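Local coordinates for O-methyltransferase family 2 (PDB 5I2H), which probably transfers a methyl group from S-adenosyl-L-methionine to a hydroxyl oxygen, and binds the flavone apigenin in the crystal, at residues G167-V172 / G205-Y210. Residues are numbered along the deposited sequence; the frame is centred on the assembly and turned at random.
Sequences GRAWNV and GGSGIY. With AGI (5,7-dihydroxy-2-(4-hydroxyphenyl)-4H-chromen-4-one), chain C.
The glycine-rich turn 205-208 after the first strand of the Rossmann-like methyltransferase sheet, and the first turn of helix 209-217 that follows it, pack against helix 154-179, which carries Arg168 into the apigenin pocket. Ala169, small enough for close approach, puts its CB 3.7 Å from Tyr210 CE2. Branched Ile209 crosses Trp170 at about a right angle and offers CG2 and CD1 to the broad indole, CD1 making a CH-pi contact 3.7 Å from the centroid of the five-membered ring. The Tyr210 ring lies alongside Ala169 and ends at Val172, whose CB is 3.5 Å from Tyr210 OH and whose CG1 sits at the ring edge. In class I methyltransferases this GxGxG-like turn typically borders the S-adenosylmethionine site; here Gly208 holds the N-cap at a positive phi (64°), easily adopted without a side chain, and Ser207 OG accepts a nearly straight hydrogen bond from Ile209 N (3.1 Å, 171°), closing an ST turn. One water accepts from Arg168 NE at 3.0 Å and is hydrogen-bonded to the Tyr210 hydroxyl, OH, at 2.8 Å. Through it Tyr210 forms a second shell behind Arg168, whose long chain, bent at chi3 (60°), lets NH1 donate to apigenin OAC at 2.7 Å.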
loop_
_atom_site.group_PDB
_atom_site.type_symbol
_atom_site.label_atom_id
_atom_site.label_comp_id
_atom_site.label_asym_id
_atom_site.label_seq_id
_atom_site.Cartn_x
_atom_site.Cartn_y
_atom_site.Cartn_z
ATOM N N GLY A 167 3.179 14.219 -15.840
ATOM C CA GLY A 167 1.991 14.510 -15.041
ATOM C C GLY A 167 2.348 14.983 -13.639
ATOM O O GLY A 167 1.743 15.926 -13.110
ATOM N N ARG A 168 3.360 14.360 -13.028
ATOM C CA ARG A 168 3.807 14.861 -11.732
ATOM C C ARG A 168 4.358 16.277 -11.857
ATOM O O ARG A 168 4.038 17.147 -11.045
ATOM C CB ARG A 168 4.854 13.936 -11.091
ATOM C CG ARG A 168 5.332 14.496 -9.720
ATOM C CD ARG A 168 6.274 13.547 -8.981
ATOM N NE ARG A 168 7.482 13.296 -9.791
ATOM C CZ ARG A 168 8.227 12.199 -9.719
ATOM N NH1 ARG A 168 7.900 11.235 -8.855
ATOM N NH2 ARG A 168 9.294 12.069 -10.511
ATOM N N ALA A 169 5.157 16.541 -12.895
ATOM C CA ALA A 169 5.726 17.875 -13.058
ATOM C C ALA A 169 4.647 18.941 -13.239
ATOM O O ALA A 169 4.781 20.052 -12.696
ATOM C CB ALA A 169 6.695 17.883 -14.235
ATOM N N TRP A 170 3.581 18.651 -14.004
ATOM C CA TRP A 170 2.545 19.680 -14.142
ATOM C C TRP A 170 1.904 19.991 -12.793
ATOM O O TRP A 170 1.444 21.114 -12.568
ATOM C CB TRP A 170 1.448 19.272 -15.133
ATOM C CG TRP A 170 1.890 19.199 -16.565
ATOM C CD1 TRP A 170 1.877 18.078 -17.370
ATOM C CD2 TRP A 170 2.388 20.280 -17.395
ATOM N NE1 TRP A 170 2.372 18.390 -18.613
ATOM C CE2 TRP A 170 2.674 19.728 -18.667
ATOM C CE3 TRP A 170 2.635 21.655 -17.180
ATOM C CZ2 TRP A 170 3.183 20.510 -19.731
ATOM C CZ3 TRP A 170 3.118 22.426 -18.234
ATOM C CH2 TRP A 170 3.400 21.850 -19.482
ATOM N N ASN A 171 1.860 19.011 -11.883
ATOM C CA ASN A 171 1.297 19.274 -10.563
ATOM C C ASN A 171 2.247 20.028 -9.644
ATOM O O ASN A 171 1.777 20.736 -8.751
ATOM C CB ASN A 171 0.895 17.971 -9.875
ATOM C CG ASN A 171 -0.447 17.468 -10.367
ATOM O OD1 ASN A 171 -1.497 17.863 -9.828
ATOM N ND2 ASN A 171 -0.440 16.634 -11.431
ATOM N N VAL A 172 3.557 19.866 -9.797
ATOM C CA VAL A 172 4.514 20.412 -8.835
ATOM C C VAL A 172 5.194 21.674 -9.372
ATOM O O VAL A 172 5.555 22.561 -8.593
ATOM C CB VAL A 172 5.576 19.363 -8.455
ATOM C CG1 VAL A 172 6.573 19.957 -7.404
ATOM C CG2 VAL A 172 4.888 18.081 -7.904
ATOM N N GLY A 205 16.383 16.830 -16.744
ATOM C CA GLY A 205 15.057 17.186 -16.287
ATOM C C GLY A 205 14.089 17.288 -17.443
ATOM O O GLY A 205 13.106 18.022 -17.376
ATOM N N GLY A 206 14.375 16.538 -18.510
ATOM C CA GLY A 206 13.460 16.368 -19.614
ATOM C C GLY A 206 11.982 16.291 -19.279
ATOM O O GLY A 206 11.576 15.735 -18.254
ATOM N N SER A 207 11.186 16.729 -20.251
ATOM C CA SER A 207 9.924 17.429 -20.073
ATOM C C SER A 207 10.320 18.895 -19.945
ATOM O O SER A 207 9.762 19.726 -20.662
ATOM C CB SER A 207 9.097 16.937 -18.870
ATOM O OG SER A 207 9.306 17.750 -17.707
ATOM N N GLY A 208 11.313 19.226 -19.089
ATOM C CA GLY A 208 11.693 20.620 -18.927
ATOM C C GLY A 208 10.589 21.499 -18.353
ATOM O O GLY A 208 10.683 22.739 -18.366
ATOM N N ILE A 209 9.539 20.861 -17.837
ATOM C CA ILE A 209 8.352 21.583 -17.382
ATOM C C ILE A 209 8.693 22.526 -16.238
ATOM O O ILE A 209 8.134 23.633 -16.153
ATOM C CB ILE A 209 7.266 20.570 -17.002
ATOM C CG1 ILE A 209 6.682 19.963 -18.292
ATOM C CG2 ILE A 209 6.144 21.209 -16.182
ATOM C CD1 ILE A 209 5.877 18.693 -18.024
ATOM N N TYR A 210 9.597 22.113 -15.328
ATOM C CA TYR A 210 9.937 23.009 -14.226
ATOM C C TYR A 210 10.557 24.296 -14.746
ATOM O O TYR A 210 10.264 25.386 -14.234
ATOM C CB TYR A 210 10.869 22.330 -13.225
ATOM C CG TYR A 210 10.166 21.221 -12.459
ATOM C CD1 TYR A 210 9.438 21.488 -11.309
ATOM C CD2 TYR A 210 10.225 19.896 -12.892
ATOM C CE1 TYR A 210 8.781 20.473 -10.621
ATOM C CE2 TYR A 210 9.575 18.873 -12.202
ATOM C CZ TYR A 210 8.864 19.168 -11.058
ATOM O OH TYR A 210 8.205 18.165 -10.366
HETATM C CAG AGI C . 10.539 4.253 -14.451
HETATM C CAE AGI C . 10.199 3.118 -15.180
HETATM C CAM AGI C . 11.189 2.462 -15.907
HETATM O OAB AGI C . 10.835 1.347 -16.612
HETATM C CAF AGI C . 12.511 2.939 -15.908
HETATM C CAH AGI C . 12.853 4.079 -15.172
HETATM C CAP AGI C . 11.855 4.732 -14.445
HETATM C CAQ AGI C . 12.082 5.951 -13.623
HETATM O OAL AGI C . 11.023 6.235 -12.793
HETATM C CAJ AGI C . 13.237 6.752 -13.669
HETATM C CAR AGI C . 13.336 7.883 -12.836
HETATM O OAA AGI C . 14.352 8.619 -12.878
HETATM C CAT AGI C . 12.183 8.214 -11.918
HETATM C CAS AGI C . 11.014 7.306 -11.944
HETATM C CAK AGI C . 9.917 7.527 -11.130
HETATM C CAN AGI C . 9.902 8.612 -10.277
HETATM O OAC AGI C . 8.793 8.786 -9.520
HETATM C CAI AGI C . 10.969 9.521 -10.200
HETATM C CAO AGI C . 12.108 9.379 -10.974
HETATM O OAD AGI C . 13.094 10.287 -10.846
HETATM O O HOH W 1 8.336 15.624 -11.487
#